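Local coordinates for tRNA modification GTPase MnmE (Chlorobium tepidum, PDB 3GEE), which probably hydrolyses GTP at a high intrinsic rate and takes part, with MnmG, in adding a carboxymethylaminomethyl group to the wobble uridine of certain tRNAs, at residues R172-L176 with E216-L220; S183-E188 with I441-R446; I210-R214 with L425-L429. All coordinates share one frame; numbering follows the deposited sequence.

How the contacts relate
The three contacts lie in the helical domain of MnmE and tie together five helices of the chain, along with the turn after helix 179-185. Contact 1 and contact 3 share helix 203-232: their centres are about 12 Å apart, and Val217 of one packs on Leu425 of the other. Contact 3 is likewise about 12 Å from contact 2, centre to centre, and joined to it by Leu445, which rests on Ile210 and Ala428, and by a probable hydrogen bond from Asn427 ND2 to Glu444 OE1 (3.1 Å). Contacts 1 and 2 are about 18 Å apart between centres and do not touch. All three are distant from the formyl-folate and GDP sites, which belong to other parts of the chain.

Contact 1 (R172-L176 with E216-L220); sequences RLGGL and EVNRL
Arg172 and Glu216 meet nearly at right angles, and a salt bridge joins them between helices 168-177 and 203-232. The carboxylate offers one oxygen, OE2, to both terminal nitrogens: Arg172 NH2 lies 2.8 Å and NH1 3.0 Å from Glu216 OE2. Both hydrogen bonds are bent and weak. OE2 sits at the guanidinium edge, near its plane, yet the carboxylate itself is turned 56° from that plane. Bends at chi2 and chi3 carry the Arg172 chain round to this position. Leu220 CD2 lies over one guanidinium face, 3.8 Å from Arg172 NH1, while Arg219 brings its CD obliquely to the same nitrogen.

Beside the ion pair, Leu176 and Leu220 meet end to end through their CD1 methyls, 3.9 Å apart. The other branch of Leu176, CD2, packs on Glu216 CB (3.7 Å), and Leu176 CD1 also nears Val217 CG2. The two short helical segments run nearly antiparallel, at 153°, with axes 11.4 Å apart. Leu220 also touches Leu418 of helix 412-432, extending the apolar layer. A partly exposed ion pair thus borders buried leucines, and Glu216 probably offsets the charge that Arg172 brings close to Arg219.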
loop_
_atom_site.group_PDB
_atom_site.type_symbol
_atom_site.label_atom_id
_atom_site.label_comp_id
_atom_site.label_asym_id
_atom_site.label_seq_id
_atom_site.Cartn_x
_atom_site.Cartn_y
_atom_site.Cartn_z
ATOM N N ARG A 172 -5.354 1.185 -34.543
ATOM C CA ARG A 172 -6.077 2.128 -35.409
ATOM C C ARG A 172 -5.164 3.217 -35.970
ATOM O O ARG A 172 -5.256 3.558 -37.154
ATOM C CB ARG A 172 -7.272 2.761 -34.678
ATOM C CG ARG A 172 -8.438 1.805 -34.396
ATOM C CD ARG A 172 -9.431 1.718 -35.556
ATOM N NE ARG A 172 -10.396 2.819 -35.555
ATOM C CZ ARG A 172 -10.329 3.887 -36.351
ATOM N NH1 ARG A 172 -11.259 4.835 -36.280
ATOM N NH2 ARG A 172 -9.337 4.012 -37.226
ATOM N N LEU A 173 -4.281 3.747 -35.124
ATOM C CA LEU A 173 -3.346 4.799 -35.534
ATOM C C LEU A 173 -2.250 4.267 -36.453
ATOM O O LEU A 173 -1.784 4.981 -37.349
ATOM C CB LEU A 173 -2.744 5.492 -34.316
ATOM C CG LEU A 173 -3.690 6.475 -33.624
ATOM C CD1 LEU A 173 -3.569 6.343 -32.127
ATOM C CD2 LEU A 173 -3.451 7.912 -34.078
ATOM N N GLY A 174 -1.849 3.015 -36.222
ATOM C CA GLY A 174 -0.947 2.298 -37.123
ATOM C C GLY A 174 -1.592 2.097 -38.485
ATOM O O GLY A 174 -0.915 2.140 -39.513
ATOM N N GLY A 175 -2.910 1.895 -38.484
ATOM C CA GLY A 175 -3.696 1.771 -39.713
ATOM C C GLY A 175 -3.893 3.088 -40.445
ATOM O O GLY A 175 -4.487 3.119 -41.525
ATOM N N LEU A 176 -3.407 4.175 -39.848
ATOM C CA LEU A 176 -3.413 5.494 -40.482
ATOM C C LEU A 176 -2.013 5.845 -40.975
ATOM O O LEU A 176 -1.857 6.479 -42.023
ATOM C CB LEU A 176 -3.921 6.570 -39.518
ATOM C CG LEU A 176 -5.341 6.440 -38.953
ATOM C CD1 LEU A 176 -5.574 7.495 -37.883
ATOM C CD2 LEU A 176 -6.405 6.529 -40.045
ATOM N N GLU A 216 -11.206 9.496 -41.371
ATOM C CA GLU A 216 -10.819 8.527 -40.347
ATOM C C GLU A 216 -10.222 9.213 -39.121
ATOM O O GLU A 216 -10.435 8.773 -37.990
ATOM C CB GLU A 216 -9.826 7.512 -40.918
ATOM C CG GLU A 216 -10.464 6.234 -41.456
ATOM C CD GLU A 216 -10.617 5.146 -40.399
ATOM O OE1 GLU A 216 -10.673 3.958 -40.783
ATOM O OE2 GLU A 216 -10.680 5.465 -39.189
ATOM N N VAL A 217 -9.472 10.288 -39.360
ATOM C CA VAL A 217 -8.917 11.120 -38.292
ATOM C C VAL A 217 -10.034 11.903 -37.601
ATOM O O VAL A 217 -10.016 12.074 -36.380
ATOM C CB VAL A 217 -7.828 12.085 -38.831
ATOM C CG1 VAL A 217 -7.400 13.091 -37.767
ATOM C CG2 VAL A 217 -6.624 11.302 -39.324
ATOM N N ASN A 218 -11.004 12.365 -38.389
ATOM C CA ASN A 218 -12.152 13.095 -37.855
ATOM C C ASN A 218 -13.064 12.262 -36.962
ATOM O O ASN A 218 -13.631 12.782 -36.002
ATOM C CB ASN A 218 -12.949 13.782 -38.969
ATOM C CG ASN A 218 -12.549 15.238 -39.157
ATOM O OD1 ASN A 218 -13.350 16.147 -38.930
ATOM N ND2 ASN A 218 -11.301 15.466 -39.558
ATOM N N ARG A 219 -13.201 10.973 -37.271
ATOM C CA ARG A 219 -13.939 10.055 -36.402
ATOM C C ARG A 219 -13.311 10.041 -35.005
ATOM O O ARG A 219 -14.019 9.996 -33.997
ATOM C CB ARG A 219 -13.980 8.640 -36.996
ATOM C CG ARG A 219 -14.701 7.619 -36.113
ATOM C CD ARG A 219 -14.635 6.196 -36.662
ATOM N NE ARG A 219 -15.799 5.860 -37.483
ATOM C CZ ARG A 219 -16.251 4.622 -37.686
ATOM N NH1 ARG A 219 -15.646 3.584 -37.118
ATOM N NH2 ARG A 219 -17.319 4.421 -38.450
ATOM N N LEU A 220 -11.980 10.106 -34.966
ATOM C CA LEU A 220 -11.230 10.099 -33.714
ATOM C C LEU A 220 -11.334 11.422 -32.956
ATOM O O LEU A 220 -11.732 11.425 -31.790
ATOM C CB LEU A 220 -9.763 9.718 -33.950
ATOM C CG LEU A 220 -9.460 8.341 -34.556
ATOM C CD1 LEU A 220 -7.980 8.227 -34.870
ATOM C CD2 LEU A 220 -9.900 7.198 -33.648
#

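Contact 2 (S183-E188 with I441-R446); sequences SCALIE and IAFELR
Cys184 and Ile187 bring the end of helix 179-185 and the turn after it against the first turns of helix 441-456, their CA atoms facing those of Leu445 (5.9 Å) and Ala442 (6.3 Å). The helical hydrogen bonding of 183-185 is weak, and the backbone then turns with Cys184 O accepting from the amides of both Ile187 and Glu188. This turn directs the side chain of Ile187 into the contact.

Ile187 CD1 is shared by two partners, each 3.7 Å away: Ile441 CD1 and Leu445 CD1. Both neighbouring side chains lie roughly perpendicular to Ile187. The other branch, CG2, faces Ala442 CB more loosely. Leu445 CD1 also lies against the backbone oxygen of Ser183.

This is interhelical packing within the helical domain of MnmE, between parts of the chain separated by the GTPase domain. Helix 203-232 adds Leu206 against Ile187, while helix 412-432 brings Ile432 to Ile441, so the apolar patch continues into the neighbouring helices.

Cys184 holds its sulfur anti to the backbone N (chi1 -173°), which places SG 3.7 Å from Arg446 CG. Alongside, Glu188 bends at chi2 and lays OE2 across the aliphatic part of Arg446, 3.3 Å from CD. The carboxylate and guanidinium planes are 52° apart, and Glu188 OE2 remains 4.5 Å from Arg446 NE: the opposite charges are near neighbours, beyond salt-bridge distance, and any attraction between them is probably modest.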
loop_
_atom_site.group_PDB
_atom_site.type_symbol
_atom_site.label_atom_id
_atom_site.label_comp_id
_atom_site.label_asym_id
_atom_site.label_seq_id
_atom_site.Cartn_x
_atom_site.Cartn_y
_atom_site.Cartn_z
ATOM N N SER A 183 1.015 6.913 -49.364
ATOM C CA SER A 183 0.810 8.102 -50.188
ATOM C C SER A 183 1.932 9.132 -50.044
ATOM O O SER A 183 2.133 9.960 -50.935
ATOM C CB SER A 183 -0.548 8.738 -49.880
ATOM O OG SER A 183 -1.601 7.819 -50.120
ATOM N N CYS A 184 2.661 9.073 -48.932
ATOM C CA CYS A 184 3.750 10.014 -48.666
ATOM C C CYS A 184 5.010 9.679 -49.465
ATOM O O CYS A 184 5.489 10.510 -50.238
ATOM C CB CYS A 184 4.061 10.074 -47.169
ATOM S SG CYS A 184 5.248 11.353 -46.687
ATOM N N ALA A 185 5.532 8.465 -49.281
ATOM C CA ALA A 185 6.722 7.998 -50.001
ATOM C C ALA A 185 6.491 7.919 -51.512
ATOM O O ALA A 185 7.444 7.878 -52.295
ATOM C CB ALA A 185 7.182 6.653 -49.458
ATOM N N LEU A 186 5.216 7.903 -51.901
ATOM C CA LEU A 186 4.795 7.926 -53.300
ATOM C C LEU A 186 5.170 9.254 -53.960
ATOM O O LEU A 186 5.394 9.311 -55.171
ATOM C CB LEU A 186 3.282 7.698 -53.381
ATOM C CG LEU A 186 2.640 7.180 -54.671
ATOM C CD1 LEU A 186 1.507 6.218 -54.344
ATOM C CD2 LEU A 186 2.149 8.321 -55.561
ATOM N N ILE A 187 5.229 10.311 -53.155
ATOM C CA ILE A 187 5.603 11.644 -53.632
ATOM C C ILE A 187 6.972 12.065 -53.073
ATOM O O ILE A 187 7.584 13.017 -53.558
ATOM C CB ILE A 187 4.498 12.694 -53.317
ATOM C CG1 ILE A 187 3.140 12.199 -53.826
ATOM C CG2 ILE A 187 4.835 14.054 -53.945
ATOM C CD1 ILE A 187 1.946 12.907 -53.232
ATOM N N GLU A 188 7.457 11.332 -52.069
ATOM C CA GLU A 188 8.798 11.559 -51.518
ATOM C C GLU A 188 9.906 11.073 -52.460
ATOM O O GLU A 188 11.092 11.293 -52.200
ATOM C CB GLU A 188 8.948 10.908 -50.136
ATOM C CG GLU A 188 8.243 11.640 -48.989
ATOM C CD GLU A 188 9.017 12.847 -48.478
ATOM O OE1 GLU A 188 9.103 13.863 -49.202
ATOM O OE2 GLU A 188 9.525 12.782 -47.338
ATOM N N ILE A 441 3.443 20.186 -51.458
ATOM C CA ILE A 441 2.445 19.165 -51.114
ATOM C C ILE A 441 3.065 18.038 -50.277
ATOM O O ILE A 441 2.424 17.504 -49.368
ATOM C CB ILE A 441 1.709 18.620 -52.391
ATOM C CG1 ILE A 441 0.515 17.716 -52.022
ATOM C CG2 ILE A 441 2.692 17.979 -53.388
ATOM C CD1 ILE A 441 0.785 16.219 -52.027
ATOM N N ALA A 442 4.317 17.702 -50.582
ATOM C CA ALA A 442 5.062 16.683 -49.848
ATOM C C ALA A 442 5.434 17.158 -48.443
ATOM O O ALA A 442 5.752 16.343 -47.572
ATOM C CB ALA A 442 6.306 16.276 -50.622
ATOM N N PHE A 443 5.396 18.473 -48.232
ATOM C CA PHE A 443 5.650 19.065 -46.918
ATOM C C PHE A 443 4.489 18.794 -45.963
ATOM O O PHE A 443 4.703 18.464 -44.794
ATOM C CB PHE A 443 5.902 20.574 -47.042
ATOM C CG PHE A 443 6.289 21.239 -45.744
ATOM C CD1 PHE A 443 5.327 21.855 -44.947
ATOM C CD2 PHE A 443 7.617 21.255 -45.323
ATOM C CE1 PHE A 443 5.681 22.472 -43.745
ATOM C CE2 PHE A 443 7.981 21.869 -44.123
ATOM C CZ PHE A 443 7.010 22.478 -43.334
ATOM N N GLU A 444 3.267 18.932 -46.473
ATOM C CA GLU A 444 2.055 18.753 -45.670
ATOM C C GLU A 444 1.816 17.294 -45.284
ATOM O O GLU A 444 1.358 17.009 -44.176
ATOM C CB GLU A 444 0.829 19.317 -46.398
ATOM C CG GLU A 444 0.916 20.804 -46.747
ATOM C CD GLU A 444 1.188 21.691 -45.541
ATOM O OE1 GLU A 444 0.460 21.580 -44.531
ATOM O OE2 GLU A 444 2.132 22.505 -45.610
ATOM N N LEU A 445 2.125 16.380 -46.201
ATOM C CA LEU A 445 1.940 14.950 -45.962
ATOM C C LEU A 445 2.904 14.434 -44.902
ATOM O O LEU A 445 2.522 13.624 -44.054
ATOM C CB LEU A 445 2.103 14.150 -47.257
ATOM C CG LEU A 445 1.201 14.469 -48.454
ATOM C CD1 LEU A 445 1.626 13.618 -49.635
ATOM C CD2 LEU A 445 -0.278 14.255 -48.138
ATOM N N ARG A 446 4.150 14.909 -44.956
ATOM C CA ARG A 446 5.152 14.583 -43.940
ATOM C C ARG A 446 4.828 15.216 -42.594
ATOM O O ARG A 446 5.232 14.700 -41.551
ATOM C CB ARG A 446 6.557 15.004 -44.379
ATOM C CG ARG A 446 7.374 13.885 -44.995
ATOM C CD ARG A 446 8.705 13.721 -44.274
ATOM N NE ARG A 446 8.547 13.035 -42.989
ATOM C CZ ARG A 446 9.541 12.750 -42.151
ATOM N NH1 ARG A 446 9.282 12.125 -41.013
ATOM N NH2 ARG A 446 10.791 13.086 -42.442
#

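Contact 3 (I210-R214 with L425-L429); sequences IETLR and LQNAL
Arg214 and Leu425 lie alongside each other, pointing opposite ways, the aliphatic start of the arginine running along the leucine with Arg214 CG 3.5 Å from Leu425 CB. The arginine chain is bent at both chi2 and chi3, which swings its guanidinium round to Gln426. That glutamine is extended, with its CG anti to the backbone N (chi1 -163°). Its CB lies over one guanidinium face, offset toward the rim, and its amide plane is almost perpendicular to the guanidinium, at 85°. Arg214 NH1 is 3.3 Å from Gln426 OE1, while Leu429 CD2 stands more distantly at the guanidinium edge. Shortening Arg214 to an alanine would probably uncover the flank of Leu425 and leave the Gln426 side chain without the flat group packed against it.

On the inner side, Leu213 CD1 meets Leu425 CD2 at 3.6 Å, the two side chains set crosswise. Ile210 passes Leu429 in the opposite sense, and its CG2 branch touches both Leu429 CD1 (3.8 Å) and the backbone oxygen of Leu425. The same Leu429 methyl rests against Glu211 CG (3.7 Å), so the aliphatic part of an exposed acid borders the apolar strip.

Leu180 of helix 179-185 packs on Leu213, and Ala448 of helix 441-456 on Leu425. With axes 10.3 Å apart and directions 157° from each other, segments 210-214 and 425-429 form a nearly antiparallel helix pair, part of the helical bundle in the MnmE helical domain.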
loop_
_atom_site.group_PDB
_atom_site.type_symbol
_atom_site.label_atom_id
_atom_site.label_comp_id
_atom_site.label_asym_id
_atom_site.label_seq_id
_atom_site.Cartn_x
_atom_site.Cartn_y
_atom_site.Cartn_z
ATOM N N ILE A 210 -6.670 10.537 -49.394
ATOM C CA ILE A 210 -6.699 11.590 -48.373
ATOM C C ILE A 210 -8.098 11.783 -47.774
ATOM O O ILE A 210 -8.238 11.910 -46.557
ATOM C CB ILE A 210 -6.147 12.947 -48.926
ATOM C CG1 ILE A 210 -4.685 12.812 -49.387
ATOM C CG2 ILE A 210 -6.306 14.084 -47.906
ATOM C CD1 ILE A 210 -3.677 12.440 -48.295
ATOM N N GLU A 211 -9.121 11.798 -48.629
ATOM C CA GLU A 211 -10.509 12.004 -48.193
ATOM C C GLU A 211 -11.000 10.931 -47.221
ATOM O O GLU A 211 -11.753 11.228 -46.293
ATOM C CB GLU A 211 -11.454 12.107 -49.394
ATOM C CG GLU A 211 -11.461 13.479 -50.060
ATOM C CD GLU A 211 -12.479 13.594 -51.185
ATOM O OE1 GLU A 211 -12.112 14.101 -52.267
ATOM O OE2 GLU A 211 -13.643 13.181 -50.989
ATOM N N THR A 212 -10.571 9.691 -47.445
ATOM C CA THR A 212 -10.903 8.581 -46.553
ATOM C C THR A 212 -9.962 8.574 -45.344
ATOM O O THR A 212 -10.309 8.061 -44.277
ATOM C CB THR A 212 -10.841 7.221 -47.290
ATOM O OG1 THR A 212 -11.328 7.375 -48.630
ATOM C CG2 THR A 212 -11.684 6.170 -46.569
ATOM N N LEU A 213 -8.779 9.160 -45.522
ATOM C CA LEU A 213 -7.766 9.243 -44.469
ATOM C C LEU A 213 -8.101 10.342 -43.459
ATOM O O LEU A 213 -7.965 10.142 -42.252
ATOM C CB LEU A 213 -6.380 9.478 -45.090
ATOM C CG LEU A 213 -5.061 9.053 -44.423
ATOM C CD1 LEU A 213 -4.465 10.171 -43.584
ATOM C CD2 LEU A 213 -5.180 7.762 -43.615
ATOM N N ARG A 214 -8.551 11.492 -43.961
ATOM C CA ARG A 214 -8.888 12.636 -43.115
ATOM C C ARG A 214 -10.181 12.405 -42.332
ATOM O O ARG A 214 -10.302 12.839 -41.185
ATOM C CB ARG A 214 -8.987 13.918 -43.951
ATOM C CG ARG A 214 -8.523 15.177 -43.223
ATOM C CD ARG A 214 -9.668 15.991 -42.646
ATOM N NE ARG A 214 -10.228 16.912 -43.633
ATOM C CZ ARG A 214 -11.035 17.933 -43.349
ATOM N NH1 ARG A 214 -11.487 18.710 -44.325
ATOM N NH2 ARG A 214 -11.389 18.183 -42.093
ATOM N N LEU A 425 -3.560 17.685 -43.364
ATOM C CA LEU A 425 -4.283 16.869 -44.343
ATOM C C LEU A 425 -5.218 17.693 -45.225
ATOM O O LEU A 425 -5.322 17.439 -46.429
ATOM C CB LEU A 425 -5.077 15.768 -43.636
ATOM C CG LEU A 425 -4.746 14.274 -43.783
ATOM C CD1 LEU A 425 -3.286 13.993 -44.134
ATOM C CD2 LEU A 425 -5.150 13.535 -42.516
ATOM N N GLN A 426 -5.897 18.668 -44.621
ATOM C CA GLN A 426 -6.772 19.573 -45.366
ATOM C C GLN A 426 -5.955 20.542 -46.214
ATOM O O GLN A 426 -6.361 20.891 -47.322
ATOM C CB GLN A 426 -7.698 20.348 -44.427
ATOM C CG GLN A 426 -8.894 20.979 -45.132
ATOM C CD GLN A 426 -9.579 22.040 -44.296
ATOM O OE1 GLN A 426 -10.741 21.894 -43.920
ATOM N NE2 GLN A 426 -8.859 23.118 -43.997
ATOM N N ASN A 427 -4.808 20.969 -45.683
ATOM C CA ASN A 427 -3.858 21.793 -46.428
ATOM C C ASN A 427 -3.436 21.115 -47.727
ATOM O O ASN A 427 -3.278 21.769 -48.758
ATOM C CB ASN A 427 -2.624 22.110 -45.576
ATOM C CG ASN A 427 -2.899 23.150 -44.499
ATOM O OD1 ASN A 427 -3.937 23.815 -44.499
ATOM N ND2 ASN A 427 -1.959 23.293 -43.572
ATOM N N ALA A 428 -3.262 19.797 -47.663
ATOM C CA ALA A 428 -2.986 18.990 -48.845
ATOM C C ALA A 428 -4.248 18.815 -49.695
ATOM O O ALA A 428 -4.175 18.799 -50.927
ATOM C CB ALA A 428 -2.420 17.638 -48.442
ATOM N N LEU A 429 -5.395 18.700 -49.027
ATOM C CA LEU A 429 -6.669 18.433 -49.695
ATOM C C LEU A 429 -7.254 19.667 -50.389
ATOM O O LEU A 429 -7.550 19.630 -51.586
ATOM C CB LEU A 429 -7.680 17.848 -48.698
ATOM C CG LEU A 429 -9.012 17.308 -49.233
ATOM C CD1 LEU A 429 -8.803 16.052 -50.068
ATOM C CD2 LEU A 429 -9.973 17.037 -48.086
#